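Local coordinates for transglutaminase elicitor (Phytophthora sojae, PDB 3TW5), which probably cross-links proteins through glutamine and lysine side chains as a transglutaminase, and belongs to a pathogen family that elicits plant defence, at residues Q253-G257 against E320-G324; A260-N264 against Y306-L310. The protein carries 1 engineered substitution. All coordinates share one frame. Numbering follows the deposited sequence.

Contact 1: Q253-G257 against E320-G324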
loop_
_atom_site.group_PDB
_atom_site.type_symbol
_atom_site.label_atom_id
_atom_site.label_comp_id
_atom_site.label_asym_id
_atom_site.label_seq_id
_atom_site.Cartn_x
_atom_site.Cartn_y
_atom_site.Cartn_z
ATOM N N GLN A 253 7.946 -31.607 16.191
ATOM C CA GLN A 253 9.118 -31.584 17.061
ATOM C C GLN A 253 10.013 -30.373 16.793
ATOM O O GLN A 253 10.429 -29.682 17.728
ATOM C CB GLN A 253 9.913 -32.887 16.945
ATOM C CG GLN A 253 11.016 -33.038 17.991
ATOM C CD GLN A 253 10.493 -33.004 19.423
ATOM O OE1 GLN A 253 10.937 -32.191 20.237
ATOM N NE2 GLN A 253 9.552 -33.894 19.738
ATOM N N THR A 254 10.296 -30.117 15.518
ATOM C CA THR A 254 11.199 -29.035 15.129
ATOM C C THR A 254 10.705 -27.664 15.594
ATOM O O THR A 254 11.495 -26.852 16.082
ATOM C CB THR A 254 11.437 -29.017 13.598
ATOM O OG1 THR A 254 11.828 -30.324 13.161
ATOM C CG2 THR A 254 12.522 -28.015 13.218
ATOM N N PHE A 255 9.401 -27.421 15.465
ATOM C CA PHE A 255 8.846 -26.083 15.695
ATOM C C PHE A 255 8.048 -25.911 16.985
ATOM O O PHE A 255 7.788 -24.779 17.402
ATOM C CB PHE A 255 8.029 -25.628 14.480
ATOM C CG PHE A 255 8.851 -25.458 13.235
ATOM C CD1 PHE A 255 9.594 -24.297 13.030
ATOM C CD2 PHE A 255 8.895 -26.461 12.273
ATOM C CE1 PHE A 255 10.365 -24.136 11.884
ATOM C CE2 PHE A 255 9.663 -26.307 11.121
ATOM C CZ PHE A 255 10.398 -25.143 10.928
ATOM N N TYR A 256 7.669 -27.019 17.620
ATOM C CA TYR A 256 6.824 -26.952 18.814
ATOM C C TYR A 256 7.313 -27.820 19.975
ATOM O O TYR A 256 6.875 -27.644 21.116
ATOM C CB TYR A 256 5.359 -27.258 18.456
ATOM C CG TYR A 256 4.836 -26.365 17.351
ATOM C CD1 TYR A 256 4.490 -25.038 17.610
ATOM C CD2 TYR A 256 4.722 -26.834 16.042
ATOM C CE1 TYR A 256 4.033 -24.206 16.600
ATOM C CE2 TYR A 256 4.264 -26.005 15.020
ATOM C CZ TYR A 256 3.921 -24.694 15.310
ATOM O OH TYR A 256 3.465 -23.865 14.313
ATOM N N GLY A 257 8.231 -28.737 19.683
ATOM C CA GLY A 257 8.757 -29.650 20.693
ATOM C C GLY A 257 7.756 -30.722 21.083
ATOM O O GLY A 257 7.728 -31.170 22.231
ATOM N N GLU A 320 0.657 -22.608 9.555
ATOM C CA GLU A 320 1.056 -22.020 10.834
ATOM C C GLU A 320 2.294 -21.150 10.641
ATOM O O GLU A 320 3.228 -21.553 9.954
ATOM C CB GLU A 320 1.362 -23.112 11.866
ATOM C CG GLU A 320 0.142 -23.808 12.475
ATOM C CD GLU A 320 -0.666 -22.916 13.411
ATOM O OE1 GLU A 320 -0.112 -21.927 13.940
ATOM O OE2 GLU A 320 -1.859 -23.216 13.625
ATOM N N TRP A 321 2.297 -19.963 11.245
ATOM C CA TRP A 321 3.465 -19.082 11.208
ATOM C C TRP A 321 4.559 -19.588 12.152
ATOM O O TRP A 321 4.267 -20.063 13.250
ATOM C CB TRP A 321 3.085 -17.654 11.602
ATOM C CG TRP A 321 2.099 -16.969 10.698
ATOM C CD1 TRP A 321 0.787 -16.714 10.967
ATOM C CD2 TRP A 321 2.353 -16.431 9.394
ATOM N NE1 TRP A 321 0.206 -16.055 9.913
ATOM C CE2 TRP A 321 1.143 -15.871 8.932
ATOM C CE3 TRP A 321 3.483 -16.372 8.569
ATOM C CZ2 TRP A 321 1.029 -15.259 7.681
ATOM C CZ3 TRP A 321 3.369 -15.763 7.322
ATOM C CH2 TRP A 321 2.150 -15.216 6.892
ATOM N N VAL A 322 5.815 -19.483 11.719
ATOM C CA VAL A 322 6.967 -19.888 12.538
ATOM C C VAL A 322 8.085 -18.839 12.493
ATOM O O VAL A 322 7.970 -17.835 11.789
ATOM C CB VAL A 322 7.537 -21.279 12.118
ATOM C CG1 VAL A 322 6.494 -22.382 12.286
ATOM C CG2 VAL A 322 8.076 -21.252 10.691
ATOM N N TYR A 323 9.156 -19.083 13.252
ATOM C CA TYR A 323 10.372 -18.249 13.246
ATOM C C TYR A 323 10.133 -16.742 13.400
ATOM O O TYR A 323 10.775 -15.929 12.719
ATOM C CB TYR A 323 11.225 -18.507 11.990
ATOM C CG TYR A 323 12.102 -19.741 12.030
ATOM C CD1 TYR A 323 12.631 -20.216 13.232
ATOM C CD2 TYR A 323 12.434 -20.416 10.853
ATOM C CE1 TYR A 323 13.445 -21.351 13.264
ATOM C CE2 TYR A 323 13.250 -21.549 10.871
ATOM C CZ TYR A 323 13.752 -22.010 12.081
ATOM O OH TYR A 323 14.561 -23.126 12.112
ATOM N N GLY A 324 9.218 -16.366 14.285
ATOM C CA GLY A 324 8.988 -14.953 14.569
ATOM C C GLY A 324 8.203 -14.199 13.509
ATOM O O GLY A 324 7.997 -12.991 13.636
#

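Contact 2: A260-N264 against Y306-L310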
loop_
_atom_site.group_PDB
_atom_site.type_symbol
_atom_site.label_atom_id
_atom_site.label_comp_id
_atom_site.label_asym_id
_atom_site.label_seq_id
_atom_site.Cartn_x
_atom_site.Cartn_y
_atom_site.Cartn_z
ATOM N N ALA A 260 3.458 -35.141 18.367
ATOM C CA ALA A 260 2.384 -35.112 17.374
ATOM C C ALA A 260 2.019 -33.681 16.981
ATOM O O ALA A 260 2.099 -32.762 17.801
ATOM C CB ALA A 260 1.161 -35.853 17.891
ATOM N N TYR A 261 1.628 -33.506 15.720
ATOM C CA TYR A 261 1.184 -32.213 15.200
ATOM C C TYR A 261 -0.243 -31.902 15.666
ATOM O O TYR A 261 -1.177 -32.635 15.340
ATOM C CB TYR A 261 1.272 -32.204 13.673
ATOM C CG TYR A 261 1.024 -30.857 13.030
ATOM C CD1 TYR A 261 2.004 -29.863 13.046
ATOM C CD2 TYR A 261 -0.181 -30.583 12.386
ATOM C CE1 TYR A 261 1.786 -28.627 12.450
ATOM C CE2 TYR A 261 -0.409 -29.348 11.784
ATOM C CZ TYR A 261 0.579 -28.379 11.822
ATOM O OH TYR A 261 0.364 -27.160 11.232
ATOM N N PRO A 262 -0.417 -30.810 16.430
ATOM C CA PRO A 262 -1.713 -30.543 17.050
ATOM C C PRO A 262 -2.659 -29.622 16.267
ATOM O O PRO A 262 -3.864 -29.660 16.499
ATOM C CB PRO A 262 -1.320 -29.876 18.367
ATOM C CG PRO A 262 -0.026 -29.164 18.054
ATOM C CD PRO A 262 0.606 -29.839 16.864
ATOM N N TRP A 263 -2.122 -28.825 15.348
ATOM C CA TRP A 263 -2.844 -27.679 14.786
ATOM C C TRP A 263 -3.909 -27.982 13.728
ATOM O O TRP A 263 -4.677 -27.093 13.357
ATOM C CB TRP A 263 -1.850 -26.649 14.249
ATOM C CG TRP A 263 -0.804 -26.274 15.249
ATOM C CD1 TRP A 263 0.508 -26.639 15.233
ATOM C CD2 TRP A 263 -0.985 -25.475 16.426
ATOM N NE1 TRP A 263 1.160 -26.112 16.321
ATOM C CE2 TRP A 263 0.268 -25.393 17.070
ATOM C CE3 TRP A 263 -2.082 -24.815 16.996
ATOM C CZ2 TRP A 263 0.457 -24.676 18.258
ATOM C CZ3 TRP A 263 -1.895 -24.103 18.177
ATOM C CH2 TRP A 263 -0.634 -24.040 18.794
ATOM N N ASN A 264 -3.954 -29.220 13.245
ATOM C CA ASN A 264 -4.938 -29.631 12.240
ATOM C C ASN A 264 -5.037 -31.146 12.137
ATOM O O ASN A 264 -4.129 -31.802 11.618
ATOM C CB ASN A 264 -4.603 -29.035 10.868
ATOM C CG ASN A 264 -5.741 -29.180 9.864
ATOM O OD1 ASN A 264 -6.641 -30.004 10.029
ATOM N ND2 ASN A 264 -5.698 -28.375 8.811
ATOM N N TYR A 306 6.802 -20.189 7.368
ATOM C CA TYR A 306 5.570 -20.857 7.750
ATOM C C TYR A 306 5.533 -22.325 7.346
ATOM O O TYR A 306 6.184 -22.739 6.384
ATOM C CB TYR A 306 4.348 -20.113 7.186
ATOM C CG TYR A 306 4.447 -19.698 5.731
ATOM C CD1 TYR A 306 4.992 -18.465 5.370
ATOM C CD2 TYR A 306 3.975 -20.530 4.716
ATOM C CE1 TYR A 306 5.079 -18.077 4.035
ATOM C CE2 TYR A 306 4.054 -20.150 3.376
ATOM C CZ TYR A 306 4.607 -18.924 3.045
ATOM O OH TYR A 306 4.684 -18.549 1.725
ATOM N N LEU A 307 4.779 -23.105 8.113
ATOM C CA LEU A 307 4.469 -24.481 7.759
ATOM C C LEU A 307 3.146 -24.490 7.016
ATOM O O LEU A 307 2.158 -23.953 7.507
ATOM C CB LEU A 307 4.341 -25.353 9.015
ATOM C CG LEU A 307 5.557 -25.669 9.892
ATOM C CD1 LEU A 307 5.098 -26.317 11.191
ATOM C CD2 LEU A 307 6.554 -26.565 9.161
ATOM N N LEU A 308 3.130 -25.086 5.831
ATOM C CA LEU A 308 1.881 -25.297 5.109
ATOM C C LEU A 308 1.363 -26.707 5.368
ATOM O O LEU A 308 2.136 -27.669 5.372
ATOM C CB LEU A 308 2.063 -25.061 3.608
ATOM C CG LEU A 308 2.267 -23.626 3.115
ATOM C CD1 LEU A 308 2.418 -23.609 1.602
ATOM C CD2 LEU A 308 1.123 -22.718 3.545
ATOM N N GLU A 309 0.058 -26.821 5.598
ATOM C CA GLU A 309 -0.571 -28.119 5.820
ATOM C C GLU A 309 -1.135 -28.673 4.518
ATOM O O GLU A 309 -1.898 -27.999 3.822
ATOM C CB GLU A 309 -1.672 -28.016 6.871
ATOM C CG GLU A 309 -1.171 -27.656 8.253
ATOM C CD GLU A 309 -2.244 -27.029 9.118
ATOM O OE1 GLU A 309 -3.425 -27.054 8.719
ATOM O OE2 GLU A 309 -1.909 -26.509 10.201
ATOM N N LEU A 310 -0.743 -29.904 4.200
ATOM C CA LEU A 310 -1.163 -30.579 2.976
ATOM C C LEU A 310 -2.010 -31.807 3.285
ATOM O O LEU A 310 -1.781 -32.491 4.282
ATOM C CB LEU A 310 0.064 -30.994 2.161
ATOM C CG LEU A 310 0.653 -30.053 1.102
ATOM C CD1 LEU A 310 0.893 -28.633 1.609
ATOM C CD2 LEU A 310 1.947 -30.643 0.559
#

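Contact 1: Q253-G257 against E320-G324
Two aromatic side chains at the C-terminal end of helix 248-256 reach across to the end of strand 316-321 and the residues that follow it. The m rotamers of Phe-255 and Tyr-256 send both rings toward 320-324. Phe-255 CD1 lies 3.7 Å from CG1 of Val-322. Beyond the valine, Tyr-323 has positive phi and a side chain that leaves sideways; at chi1 -80° its ring swings back, and the edge of Phe-255 meets its face in a T-shaped pair, centroids 5.5 Å apart and planes at 71°. Tyr-256 OH reaches the same Val-322 CG1 from another direction, at 3.9 Å, and sits 3.3 Å from CB of Glu-320, whose OE2 accepts a hydrogen bond from Glu-1 N. Strand 316-321 pairs antiparallel with 299-310, and both helix aromatics also touch Leu-307 there, so the helix end packs over this sheet. With no hydrogen bond between the segments, this surface contact depends on apolar and aromatic fit rather than on directional polar pairing.

Contact 2: A260-N264 against Y306-L310
Glu-309 gives up the most surface here, 85 Å², and its carboxylate receives two hydrogen bonds from the loop 260-264. Its side chain starts toward the loop with chi1 m and chi2 t, an extended course beyond CB that carries the acid group out from the strand. There the two oxygens serve different donors: Tyr-261 OH donates a hydrogen bond to Glu-309 OE2 at 2.6 Å, and Asn-264 ND2 donates to Glu-309 OE1, also at 2.6 Å, with an N-H...O angle of 161°. OE2 additionally accepts from the N-terminal Glu-1 N, so the buried acid is well satisfied. Strand 299-310, which carries Glu-309, lies between strands 269-280 and 316-321 in the antiparallel sheet, and the loop 260-264, on its way from helix 248-256 to strand 269-280, crosses one face of that sheet. Leu-307 and Glu-309, two residues apart, point to this face, whereas Leu-308 points away, touching His-206 of helix 202-215. Tyr-261, with 59 Å² covered, uses its t rotamer to send the ring toward the strand, hydroxyl foremost: the acid meets it near the ring plane, and Tyr-261 CE1 rests 4.2 Å from CD1 of Leu-307. Asn-264, likewise t and covered over 31 Å², has its OD1 accept from Ala-266 N two residues further on, leaving ND2 directed at Glu-309.

How the contacts relate
The centres of the two contacts lie 10 Å apart, on the same side of the chain's centre and 29 and 30 Å from it. Along the chain the order is 253-257, 260-264, 306-310, 320-324, so contact 2 falls within the span that contact 1 bridges. Strands 299-310 and 316-321, consecutive in the chain, form one antiparallel pair, with a probable hydrogen bond of 2.9 Å from Leu-307 N to Glu-320 O. Between the helix and loop segments, Tyr-256 CZ packs 3.3 Å from Trp-263 NE1. Helix 248-256 and the loop after it thus cover one continuous patch of this strand pair, with Glu-1 reaching acids from both contacts.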